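Local coordinates for protein B-agarase (PDB 5Z6P) that probably hydrolyses agarose, as an agarase of glycoside hydrolase family 50 from the marine bacterium Agarivorans gilvus, at residues His193-His199 and Tyr645-Leu649; Ser71-Phe75 and His650-Trp654; Tyr364-Tyr370 and Glu393-Phe397; Ala235-His239 and Ser740-Pro746. All blocks are in the same frame, centred on the assembly; numbering follows the deposited sequence.

Contact 1 of 4, residues His193-His199 and Tyr645-Leu649; sequences HGSLLDH and YKEGL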
# COMPACT_ATOMS: atom_id res chain seq x y z
N HIS A 193 -15.87 -2.71 -2.63
CA HIS A 193 -15.67 -1.29 -2.39
C HIS A 193 -14.48 -0.73 -3.15
O HIS A 193 -13.65 -1.48 -3.66
CB HIS A 193 -15.51 -1.02 -0.89
CG HIS A 193 -14.16 -1.35 -0.34
ND1 HIS A 193 -13.82 -2.62 0.07
CD2 HIS A 193 -13.07 -0.58 -0.15
CE1 HIS A 193 -12.57 -2.61 0.51
NE2 HIS A 193 -12.09 -1.39 0.39
N GLY A 194 -14.43 0.59 -3.25
CA GLY A 194 -13.36 1.29 -3.92
C GLY A 194 -13.27 0.97 -5.41
O GLY A 194 -12.20 1.03 -6.00
N SER A 195 -14.40 0.62 -6.01
CA SER A 195 -14.38 0.18 -7.39
C SER A 195 -14.76 1.30 -8.35
O SER A 195 -15.45 2.23 -7.97
CB SER A 195 -15.31 -1.00 -7.57
OG SER A 195 -15.12 -1.58 -8.84
N LEU A 196 -14.29 1.21 -9.60
CA LEU A 196 -14.68 2.18 -10.62
C LEU A 196 -15.88 1.69 -11.43
O LEU A 196 -16.37 2.39 -12.32
CB LEU A 196 -13.52 2.49 -11.56
CG LEU A 196 -12.30 3.17 -10.95
CD1 LEU A 196 -11.34 3.43 -12.06
CD2 LEU A 196 -12.69 4.46 -10.25
N LEU A 197 -16.34 0.49 -11.11
CA LEU A 197 -17.36 -0.16 -11.92
C LEU A 197 -18.40 -0.83 -11.05
O LEU A 197 -18.15 -1.11 -9.89
CB LEU A 197 -16.71 -1.20 -12.83
CG LEU A 197 -15.58 -0.73 -13.74
CD1 LEU A 197 -14.89 -1.92 -14.38
CD2 LEU A 197 -16.12 0.21 -14.80
N ASP A 198 -19.58 -1.07 -11.61
CA ASP A 198 -20.57 -1.90 -10.97
C ASP A 198 -20.15 -3.36 -11.13
O ASP A 198 -19.29 -3.66 -11.93
CB ASP A 198 -21.96 -1.67 -11.58
CG ASP A 198 -22.55 -0.33 -11.17
OD1 ASP A 198 -22.13 0.24 -10.13
OD2 ASP A 198 -23.44 0.16 -11.89
N HIS A 199 -20.75 -4.25 -10.36
CA HIS A 199 -20.46 -5.67 -10.54
C HIS A 199 -21.73 -6.51 -10.44
O HIS A 199 -22.59 -6.26 -9.61
CB HIS A 199 -19.42 -6.15 -9.52
CG HIS A 199 -18.16 -5.33 -9.51
ND1 HIS A 199 -17.03 -5.69 -10.21
CD2 HIS A 199 -17.86 -4.17 -8.89
CE1 HIS A 199 -16.09 -4.78 -10.03
NE2 HIS A 199 -16.57 -3.84 -9.23
N TYR A 645 -4.62 2.77 -2.57
CA TYR A 645 -4.73 1.43 -3.11
C TYR A 645 -6.19 1.07 -3.29
O TYR A 645 -6.76 0.34 -2.49
CB TYR A 645 -4.02 0.44 -2.19
CG TYR A 645 -2.51 0.57 -2.21
CD1 TYR A 645 -1.76 0.01 -3.24
CD2 TYR A 645 -1.83 1.25 -1.21
CE1 TYR A 645 -0.38 0.11 -3.27
CE2 TYR A 645 -0.46 1.36 -1.23
CZ TYR A 645 0.27 0.78 -2.26
OH TYR A 645 1.64 0.87 -2.29
N LYS A 646 -6.80 1.63 -4.33
CA LYS A 646 -8.16 1.30 -4.72
C LYS A 646 -8.16 1.26 -6.25
O LYS A 646 -7.12 1.43 -6.87
CB LYS A 646 -9.17 2.32 -4.18
CG LYS A 646 -9.18 2.49 -2.65
CD LYS A 646 -9.74 1.28 -1.93
CE LYS A 646 -9.26 1.22 -0.48
NZ LYS A 646 -9.54 -0.09 0.18
N GLU A 647 -9.32 1.06 -6.85
CA GLU A 647 -9.38 0.95 -8.30
C GLU A 647 -9.18 2.30 -8.99
O GLU A 647 -8.88 2.35 -10.18
CB GLU A 647 -10.70 0.31 -8.73
CG GLU A 647 -10.85 -1.14 -8.25
CD GLU A 647 -12.02 -1.86 -8.88
OE1 GLU A 647 -12.55 -1.38 -9.89
OE2 GLU A 647 -12.41 -2.93 -8.37
N GLY A 648 -9.32 3.39 -8.22
CA GLY A 648 -9.05 4.73 -8.70
C GLY A 648 -9.60 5.77 -7.72
O GLY A 648 -10.07 5.41 -6.64
N LEU A 649 -9.55 7.04 -8.11
CA LEU A 649 -10.01 8.14 -7.26
C LEU A 649 -11.53 8.23 -7.28
O LEU A 649 -12.11 9.12 -7.90
CB LEU A 649 -9.38 9.48 -7.70
CG LEU A 649 -7.86 9.48 -7.81
CD1 LEU A 649 -7.33 10.86 -8.20
CD2 LEU A 649 -7.23 9.01 -6.50

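Contact 2 of 4, residues Ser71-Phe75 and His650-Trp654; sequences SKKHF and HPEPW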
# COMPACT_ATOMS: atom_id res chain seq x y z
N SER A 71 -21.33 -0.10 -7.05
CA SER A 71 -20.07 0.39 -6.52
C SER A 71 -19.49 1.52 -7.35
O SER A 71 -18.65 2.26 -6.87
CB SER A 71 -19.06 -0.76 -6.40
OG SER A 71 -19.11 -1.59 -7.56
N LYS A 72 -19.93 1.67 -8.60
CA LYS A 72 -19.46 2.83 -9.34
C LYS A 72 -19.93 4.12 -8.65
O LYS A 72 -19.15 5.05 -8.46
CB LYS A 72 -19.94 2.82 -10.78
CG LYS A 72 -19.45 4.03 -11.56
CD LYS A 72 -19.78 3.95 -13.04
CE LYS A 72 -19.38 5.24 -13.74
NZ LYS A 72 -19.37 5.08 -15.21
N LYS A 73 -21.20 4.16 -8.26
CA LYS A 73 -21.72 5.33 -7.57
C LYS A 73 -21.27 5.37 -6.11
O LYS A 73 -20.77 6.38 -5.63
CB LYS A 73 -23.24 5.37 -7.63
CG LYS A 73 -23.84 6.59 -6.95
CD LYS A 73 -25.36 6.56 -6.99
CE LYS A 73 -25.96 7.70 -6.17
NZ LYS A 73 -27.42 7.53 -5.94
N HIS A 74 -21.45 4.24 -5.43
CA HIS A 74 -21.25 4.14 -3.99
C HIS A 74 -19.90 3.53 -3.62
O HIS A 74 -19.54 2.49 -4.14
CB HIS A 74 -22.36 3.31 -3.36
CG HIS A 74 -23.72 3.89 -3.54
ND1 HIS A 74 -24.20 4.93 -2.77
CD2 HIS A 74 -24.71 3.59 -4.42
CE1 HIS A 74 -25.42 5.24 -3.16
NE2 HIS A 74 -25.75 4.45 -4.16
N PHE A 75 -19.18 4.17 -2.71
CA PHE A 75 -17.88 3.64 -2.32
C PHE A 75 -17.99 2.30 -1.60
O PHE A 75 -17.26 1.39 -1.92
CB PHE A 75 -17.10 4.62 -1.44
CG PHE A 75 -15.68 4.20 -1.20
CD1 PHE A 75 -14.69 4.55 -2.08
CD2 PHE A 75 -15.36 3.43 -0.10
CE1 PHE A 75 -13.37 4.16 -1.87
CE2 PHE A 75 -14.05 3.03 0.12
CZ PHE A 75 -13.06 3.39 -0.77
N HIS A 650 -12.16 7.30 -6.58
CA HIS A 650 -13.59 7.27 -6.44
C HIS A 650 -14.10 8.63 -5.95
O HIS A 650 -13.56 9.18 -5.00
CB HIS A 650 -13.99 6.16 -5.50
CG HIS A 650 -15.44 5.83 -5.53
ND1 HIS A 650 -16.40 6.65 -4.99
CD2 HIS A 650 -16.10 4.76 -6.02
CE1 HIS A 650 -17.59 6.11 -5.16
NE2 HIS A 650 -17.43 4.96 -5.79
N PRO A 651 -15.11 9.20 -6.64
CA PRO A 651 -15.61 10.54 -6.32
C PRO A 651 -16.01 10.75 -4.85
O PRO A 651 -15.78 11.82 -4.32
CB PRO A 651 -16.85 10.69 -7.23
CG PRO A 651 -16.81 9.52 -8.20
CD PRO A 651 -15.55 8.75 -7.97
N GLU A 652 -16.59 9.74 -4.21
CA GLU A 652 -17.12 9.91 -2.87
C GLU A 652 -16.05 10.25 -1.79
O GLU A 652 -16.21 11.23 -1.09
CB GLU A 652 -17.92 8.66 -2.49
CG GLU A 652 -18.84 8.81 -1.31
CD GLU A 652 -19.48 7.49 -0.92
OE1 GLU A 652 -19.92 6.75 -1.83
OE2 GLU A 652 -19.50 7.17 0.29
N PRO A 653 -14.95 9.46 -1.68
CA PRO A 653 -14.00 9.87 -0.63
C PRO A 653 -13.09 11.03 -1.03
O PRO A 653 -12.40 11.59 -0.18
CB PRO A 653 -13.17 8.59 -0.38
CG PRO A 653 -13.21 7.87 -1.72
CD PRO A 653 -14.59 8.16 -2.28
N TRP A 654 -13.08 11.40 -2.31
CA TRP A 654 -12.24 12.50 -2.74
C TRP A 654 -12.99 13.86 -2.87
O TRP A 654 -12.43 14.83 -3.39
CB TRP A 654 -11.55 12.11 -4.06
CG TRP A 654 -10.53 11.03 -3.82
CD1 TRP A 654 -10.67 9.70 -4.07
CD2 TRP A 654 -9.24 11.19 -3.23
NE1 TRP A 654 -9.53 9.02 -3.70
CE2 TRP A 654 -8.64 9.91 -3.18
CE3 TRP A 654 -8.51 12.30 -2.76
CZ2 TRP A 654 -7.35 9.71 -2.66
CZ3 TRP A 654 -7.24 12.09 -2.26
CH2 TRP A 654 -6.67 10.81 -2.22
O HOH W 1 -22.90 6.09 -0.84

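Contact 3 of 4, residues Tyr364-Tyr370 and Glu393-Phe397; sequences YQWLPDY and ETYSF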
# COMPACT_ATOMS: atom_id res chain seq x y z
N TYR A 364 13.53 -23.68 -2.05
CA TYR A 364 14.42 -23.28 -3.13
C TYR A 364 15.08 -24.47 -3.82
O TYR A 364 15.77 -25.28 -3.19
CB TYR A 364 15.50 -22.31 -2.61
CG TYR A 364 14.92 -21.10 -1.93
CD1 TYR A 364 14.40 -20.04 -2.67
CD2 TYR A 364 14.86 -21.02 -0.54
CE1 TYR A 364 13.85 -18.93 -2.05
CE2 TYR A 364 14.30 -19.91 0.10
CZ TYR A 364 13.80 -18.87 -0.67
OH TYR A 364 13.26 -17.77 -0.05
N GLN A 365 14.84 -24.58 -5.12
CA GLN A 365 15.51 -25.56 -5.95
C GLN A 365 16.99 -25.23 -6.11
O GLN A 365 17.82 -26.12 -6.22
CB GLN A 365 14.86 -25.65 -7.33
CG GLN A 365 13.50 -26.29 -7.37
CD GLN A 365 12.95 -26.37 -8.79
OE1 GLN A 365 13.31 -25.59 -9.66
NE2 GLN A 365 12.06 -27.32 -9.01
N TRP A 366 17.31 -23.94 -6.14
CA TRP A 366 18.70 -23.51 -6.26
C TRP A 366 19.04 -22.30 -5.41
O TRP A 366 18.34 -21.29 -5.41
CB TRP A 366 19.04 -23.20 -7.71
CG TRP A 366 20.43 -22.69 -7.91
CD1 TRP A 366 21.56 -23.43 -8.11
CD2 TRP A 366 20.84 -21.31 -7.97
NE1 TRP A 366 22.64 -22.61 -8.27
CE2 TRP A 366 22.23 -21.30 -8.18
CE3 TRP A 366 20.17 -20.09 -7.84
CZ2 TRP A 366 22.97 -20.12 -8.28
CZ3 TRP A 366 20.90 -18.93 -7.94
CH2 TRP A 366 22.29 -18.95 -8.16
N LEU A 367 20.13 -22.43 -4.65
CA LEU A 367 20.81 -21.31 -4.04
C LEU A 367 22.29 -21.53 -4.34
O LEU A 367 22.75 -22.67 -4.36
CB LEU A 367 20.52 -21.23 -2.54
CG LEU A 367 19.12 -20.68 -2.24
CD1 LEU A 367 18.76 -20.86 -0.80
CD2 LEU A 367 19.04 -19.23 -2.65
N PRO A 368 23.04 -20.45 -4.61
CA PRO A 368 24.42 -20.66 -5.04
C PRO A 368 25.34 -21.20 -3.94
O PRO A 368 25.16 -20.86 -2.77
CB PRO A 368 24.87 -19.25 -5.45
CG PRO A 368 24.01 -18.33 -4.63
CD PRO A 368 22.67 -19.03 -4.55
N ASP A 369 26.28 -22.05 -4.34
CA ASP A 369 27.43 -22.38 -3.51
C ASP A 369 28.12 -21.09 -3.10
O ASP A 369 28.10 -20.12 -3.84
CB ASP A 369 28.41 -23.29 -4.24
CG ASP A 369 27.83 -24.64 -4.56
OD1 ASP A 369 26.82 -25.03 -3.92
OD2 ASP A 369 28.38 -25.33 -5.45
N TYR A 370 28.74 -21.08 -1.93
CA TYR A 370 29.31 -19.84 -1.43
C TYR A 370 30.54 -19.41 -2.22
O TYR A 370 31.00 -18.29 -2.08
CB TYR A 370 29.63 -19.97 0.05
CG TYR A 370 28.38 -20.10 0.92
CD1 TYR A 370 27.54 -19.01 1.11
CD2 TYR A 370 28.06 -21.29 1.54
CE1 TYR A 370 26.41 -19.12 1.88
CE2 TYR A 370 26.92 -21.41 2.33
CZ TYR A 370 26.10 -20.31 2.49
OH TYR A 370 24.96 -20.41 3.27
N GLU A 393 19.95 -15.26 6.82
CA GLU A 393 20.54 -15.07 5.51
C GLU A 393 19.45 -14.67 4.53
O GLU A 393 18.33 -15.14 4.63
CB GLU A 393 21.23 -16.35 5.06
CG GLU A 393 21.81 -16.30 3.68
CD GLU A 393 22.34 -17.64 3.23
OE1 GLU A 393 21.58 -18.41 2.61
OE2 GLU A 393 23.53 -17.93 3.49
N THR A 394 19.78 -13.79 3.59
CA THR A 394 18.86 -13.44 2.53
C THR A 394 19.48 -13.65 1.17
O THR A 394 20.70 -13.83 1.04
CB THR A 394 18.40 -11.97 2.62
OG1 THR A 394 19.51 -11.09 2.40
CG2 THR A 394 17.77 -11.68 3.97
N TYR A 395 18.64 -13.60 0.14
CA TYR A 395 19.15 -13.66 -1.20
C TYR A 395 18.27 -12.82 -2.11
O TYR A 395 17.06 -12.76 -1.92
CB TYR A 395 19.21 -15.10 -1.70
CG TYR A 395 20.03 -15.25 -2.95
CD1 TYR A 395 21.42 -15.17 -2.90
CD2 TYR A 395 19.43 -15.43 -4.19
CE1 TYR A 395 22.18 -15.30 -4.05
CE2 TYR A 395 20.19 -15.56 -5.34
CZ TYR A 395 21.56 -15.50 -5.27
OH TYR A 395 22.32 -15.62 -6.41
N SER A 396 18.89 -12.16 -3.07
CA SER A 396 18.15 -11.44 -4.10
C SER A 396 18.32 -12.15 -5.44
O SER A 396 19.35 -12.03 -6.08
CB SER A 396 18.62 -10.00 -4.19
OG SER A 396 18.20 -9.41 -5.41
N PHE A 397 17.31 -12.91 -5.83
CA PHE A 397 17.27 -13.48 -7.17
C PHE A 397 17.24 -12.39 -8.25
O PHE A 397 17.78 -12.56 -9.34
CB PHE A 397 16.06 -14.42 -7.33
CG PHE A 397 16.18 -15.70 -6.55
CD1 PHE A 397 16.84 -16.80 -7.09
CD2 PHE A 397 15.66 -15.80 -5.26
CE1 PHE A 397 16.97 -17.98 -6.36
CE2 PHE A 397 15.78 -16.98 -4.55
CZ PHE A 397 16.43 -18.07 -5.10

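Contact 4 of 4, residues Ala235-His239 and Ser740-Pro746; sequences AQKIH and SDVPYQP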
# COMPACT_ATOMS: atom_id res chain seq x y z
N ALA A 235 2.85 -16.87 -19.48
CA ALA A 235 3.29 -16.38 -20.79
C ALA A 235 4.71 -15.84 -20.86
O ALA A 235 5.38 -16.00 -21.88
CB ALA A 235 2.32 -15.31 -21.29
N GLN A 236 5.19 -15.18 -19.82
CA GLN A 236 6.52 -14.58 -19.92
C GLN A 236 7.52 -15.20 -18.95
O GLN A 236 8.55 -14.60 -18.66
CB GLN A 236 6.43 -13.05 -19.73
CG GLN A 236 5.63 -12.35 -20.85
CD GLN A 236 5.61 -10.84 -20.70
OE1 GLN A 236 4.68 -10.28 -20.13
NE2 GLN A 236 6.63 -10.18 -21.20
N LYS A 237 7.24 -16.40 -18.48
CA LYS A 237 8.20 -17.12 -17.62
C LYS A 237 9.53 -17.40 -18.35
O LYS A 237 9.55 -17.69 -19.54
CB LYS A 237 7.58 -18.42 -17.11
CG LYS A 237 8.53 -19.23 -16.26
CD LYS A 237 7.84 -20.43 -15.68
CE LYS A 237 8.83 -21.29 -14.94
NZ LYS A 237 8.17 -22.41 -14.25
N ILE A 238 10.64 -17.27 -17.62
CA ILE A 238 11.98 -17.56 -18.14
C ILE A 238 12.38 -18.99 -17.80
O ILE A 238 12.34 -19.37 -16.63
CB ILE A 238 13.04 -16.58 -17.59
CG1 ILE A 238 12.86 -15.17 -18.17
CG2 ILE A 238 14.44 -17.07 -17.87
CD1 ILE A 238 13.16 -15.06 -19.64
N HIS A 239 12.78 -19.77 -18.80
CA HIS A 239 13.10 -21.19 -18.60
C HIS A 239 14.58 -21.55 -18.64
O HIS A 239 14.95 -22.67 -18.28
CB HIS A 239 12.37 -22.05 -19.63
CG HIS A 239 10.90 -21.80 -19.69
ND1 HIS A 239 10.34 -20.90 -20.57
CD2 HIS A 239 9.88 -22.31 -18.97
CE1 HIS A 239 9.03 -20.88 -20.39
NE2 HIS A 239 8.72 -21.72 -19.42
N SER A 740 12.74 -11.97 -12.72
CA SER A 740 13.79 -12.16 -13.72
C SER A 740 13.96 -10.95 -14.62
O SER A 740 14.50 -11.07 -15.70
CB SER A 740 13.53 -13.42 -14.56
OG SER A 740 12.17 -13.55 -14.92
N ASP A 741 13.52 -9.79 -14.14
CA ASP A 741 13.66 -8.52 -14.85
C ASP A 741 13.00 -8.56 -16.23
O ASP A 741 13.49 -7.95 -17.18
CB ASP A 741 15.14 -8.11 -14.99
CG ASP A 741 15.32 -6.62 -15.29
OD1 ASP A 741 14.54 -5.82 -14.73
OD2 ASP A 741 16.23 -6.25 -16.08
N VAL A 742 11.90 -9.29 -16.35
CA VAL A 742 11.13 -9.25 -17.58
C VAL A 742 9.87 -8.39 -17.42
O VAL A 742 9.01 -8.72 -16.62
CB VAL A 742 10.71 -10.65 -18.07
CG1 VAL A 742 9.91 -10.54 -19.35
CG2 VAL A 742 11.92 -11.54 -18.27
N PRO A 743 9.76 -7.31 -18.20
CA PRO A 743 8.56 -6.45 -18.14
C PRO A 743 7.26 -7.18 -18.51
O PRO A 743 7.20 -7.80 -19.56
CB PRO A 743 8.87 -5.36 -19.17
CG PRO A 743 10.37 -5.33 -19.25
CD PRO A 743 10.77 -6.77 -19.12
N TYR A 744 6.27 -7.14 -17.62
CA TYR A 744 4.95 -7.66 -17.92
C TYR A 744 4.35 -6.85 -19.07
O TYR A 744 4.22 -5.63 -18.97
CB TYR A 744 4.04 -7.62 -16.70
CG TYR A 744 4.36 -8.62 -15.59
CD1 TYR A 744 4.02 -9.95 -15.72
CD2 TYR A 744 4.99 -8.21 -14.42
CE1 TYR A 744 4.29 -10.87 -14.72
CE2 TYR A 744 5.27 -9.12 -13.40
CZ TYR A 744 4.92 -10.45 -13.56
OH TYR A 744 5.18 -11.35 -12.58
N GLN A 745 3.98 -7.51 -20.16
CA GLN A 745 3.62 -6.76 -21.37
C GLN A 745 2.35 -5.90 -21.24
O GLN A 745 2.34 -4.78 -21.73
CB GLN A 745 3.47 -7.71 -22.56
CG GLN A 745 3.51 -6.98 -23.90
CD GLN A 745 4.75 -6.13 -24.06
OE1 GLN A 745 5.87 -6.61 -23.89
NE2 GLN A 745 4.56 -4.86 -24.38
N PRO A 746 1.29 -6.42 -20.60
CA PRO A 746 0.13 -5.52 -20.50
C PRO A 746 0.37 -4.30 -19.58
O PRO A 746 -0.30 -3.30 -19.78
CB PRO A 746 -0.97 -6.42 -19.92
CG PRO A 746 -0.51 -7.83 -20.20
CD PRO A 746 0.98 -7.77 -20.09

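Contact 1 of 4, residues His193-His199 and Tyr645-Leu649
E647 reaches with an extended side chain into the loop at S195 and L196, and this is the tight end of the contact. Its OE1 takes two donors from the same face of the carboxylate, both well above the plane: S195 OG at 2.8 Å from E647 OE1, and L196 N at 3.1 Å from that same oxygen. S195 OG is in turn held by H199, whose NE2 donates to it at 2.7 Å within the ring plane. The hydroxyl points at the glutamate because OG lies opposite the backbone N of S195 (chi1 -169°). Beside it, E647 N bonds to G194 O at 3.0 Å. L196 packs against the peptide that follows E647, its CD1 3.3 Å from E647 O, while CD2 lies 4.0 Å from G648 CA.

The other end is looser and partly exposed. K646 bends at chi2 (-70°) past G194 and delivers NZ to the edge of the H193 imidazole, 2.9 Å from NE2, close to the ring plane. The two loops, one leaving strand 185-193 of the carbohydrate-binding-module-like part and one following strand 640-643 of the beta-galactosidase-like part, thus meet mainly through polar groups. H199, S195 and E647 form a buried chain of hydrogen bonds, consistent with a negative carboxylate, and K646 donating to H193 is consistent with an H193 NE2 that carries no proton.

Contact 2 of 4, residues Ser71-Phe75 and His650-Trp654
H650 and F75 meet as a T-shaped pair: the edge of the phenyl ring is turned to the face of the imidazole, with ring centroids 5.4 Å apart and planes at 85°. F75 also puts its CB over that face, a CH-pi contact 4.2 Å from the centroid of the H650 ring. The same edge atom that faces the imidazole, F75 CD1, also rests against P653 CD, 3.6 Å away.

The chain piece 71-75 is the connection between strands 64-69 and 76-81, and it lies against the loop that runs from strand 640-643 to helix 657-660, so the contact joins the carbohydrate-binding-module-like part to the beta-galactosidase-like part.

Hydrogen bonds fix the imidazole and the backbone of F75. H650 NE2 donates to S71 O at 3.2 Å, with the oxygen in the imidazole plane, and ND1 accepts from E652 N at 3.2 Å; gripped at both nitrogens, the ring has little freedom to rotate. E652, with CG opposite its own backbone N (chi1 -164°) and the chain extended beyond, brings OE1 to F75 N at 2.8 Å in a nearly straight bond (167°), met from above the carboxylate plane. A water donates to E652 OE1 and lies 2.6 Å from H74 ND1, bridging H74 and E652.

Contact 3 of 4, residues Tyr364-Tyr370 and Glu393-Phe397
P368 turns the edge of its ring to the face of Y395, its CD above that face in a CH-pi contact 4.1 Å from the centroid of the Y395 ring, while its CG comes within 3.6 Å of Y395 CE1. L367 sets CD2 against two aromatic residues, 3.8 Å from F397 CZ and slightly farther from Y395 CG. F397 stands with its edge towards the loop 364-370. W366 O sits in the plane of that ring, 3.7 Å from F397 CE1, and F397 CE2 touches Y364 CE1 at the same distance. The Y364 and F397 rings are nearly parallel, planes 23° apart, but so displaced that they hardly overlap. W366, swung out with CG opposite its backbone N (chi1 177°), slides past F397 in the opposite direction and brings CH2 to 3.8 Å from Y395 OH.

At the far end the Y370 ring meets E393 OE2 at its edge, ring and carboxylate planes 64° apart. Y370 OH donates to the syn lone pair of E393 OE2 at 2.9 Å, and the other oxygen, OE1, is bound by T317. The loop thus covers the end of strand 388-395, in a three-stranded antiparallel sheet, and the start of helix 397-406. Apolar surfaces do most of the holding. Y364 OH is bonded to I316 O and T723 OG1, and Y395 OH to L374 O, and two hydroxyl partners on E393 are consistent with a charged carboxylate.

Contact 4 of 4, residues Ala235-His239 and Ser740-Pro746
Q236 reaches across with its primary amide and binds the backbone of 740-746 at two points. Its OE1 accepts from Q745 N at 2.9 Å (N-H...O angle 156°), the N-H lying in the amide carbonyl plane on a lone pair. Its NE2 donates to P743 O at 2.9 Å, but less straight (135°), with the oxygen tilted out of the amide plane. Since one amide uses both its oxygen and its nitrogen, the side-chain flip is fixed. The chain gets there by running extended beyond CG, with chi3 (-95°) turning the amide across the chain. Close contacts accompany the bonds: Q236 OE1 comes 3.4 Å from Y744 CA, and NE2 lies 3.8 Å from V742 CG1.

Y744 occupies the N-cap position of helix 745-762, so Q236 OE1 is taking an N-H from the first residue of that helix, where such groups have no acceptor within the helix itself. The partner piece, 235-239, belongs to the long connection between strand 199-210 and helix 241-255, and the contact therefore fastens that linker to the entry of the C-terminal helix.

Apolar packing is confined to the other end. I238 CG1 touches V742 CG2 at 3.8 Å, the two branched side chains meeting at an oblique angle, and the same CG1 is 3.7 Å from S740 OG, a hydroxyl whose hydrogen bond goes to S738. I238 also packs on L244 of helix 241-255. On the solvent side, Q745 turns its amide away to D749, leaving its CB 3.7 Å from Q236 OE1.

In the fold
Contacts 1 and 2 are neighbours, with centres about 8 Å apart, and hold the same two elements: the carbohydrate-binding-module-like part and the loop after strand 640-643. They touch directly, through L197 O with S71 OG and D198 OD1 with K72 N. Contact 1 is chiefly polar, whereas contact 2 adds an aromatic pair and reaches exposed residues at its outer side. Contact 3, across the chain's centre from both, is the most buried and apolar, and it is local, its segments being only 23 residues apart. Contact 4 shares its side of the molecule, about 21 Å away between centres, but joins distant sequence mainly through side-chain-to-backbone bonds at a partly buried helix start.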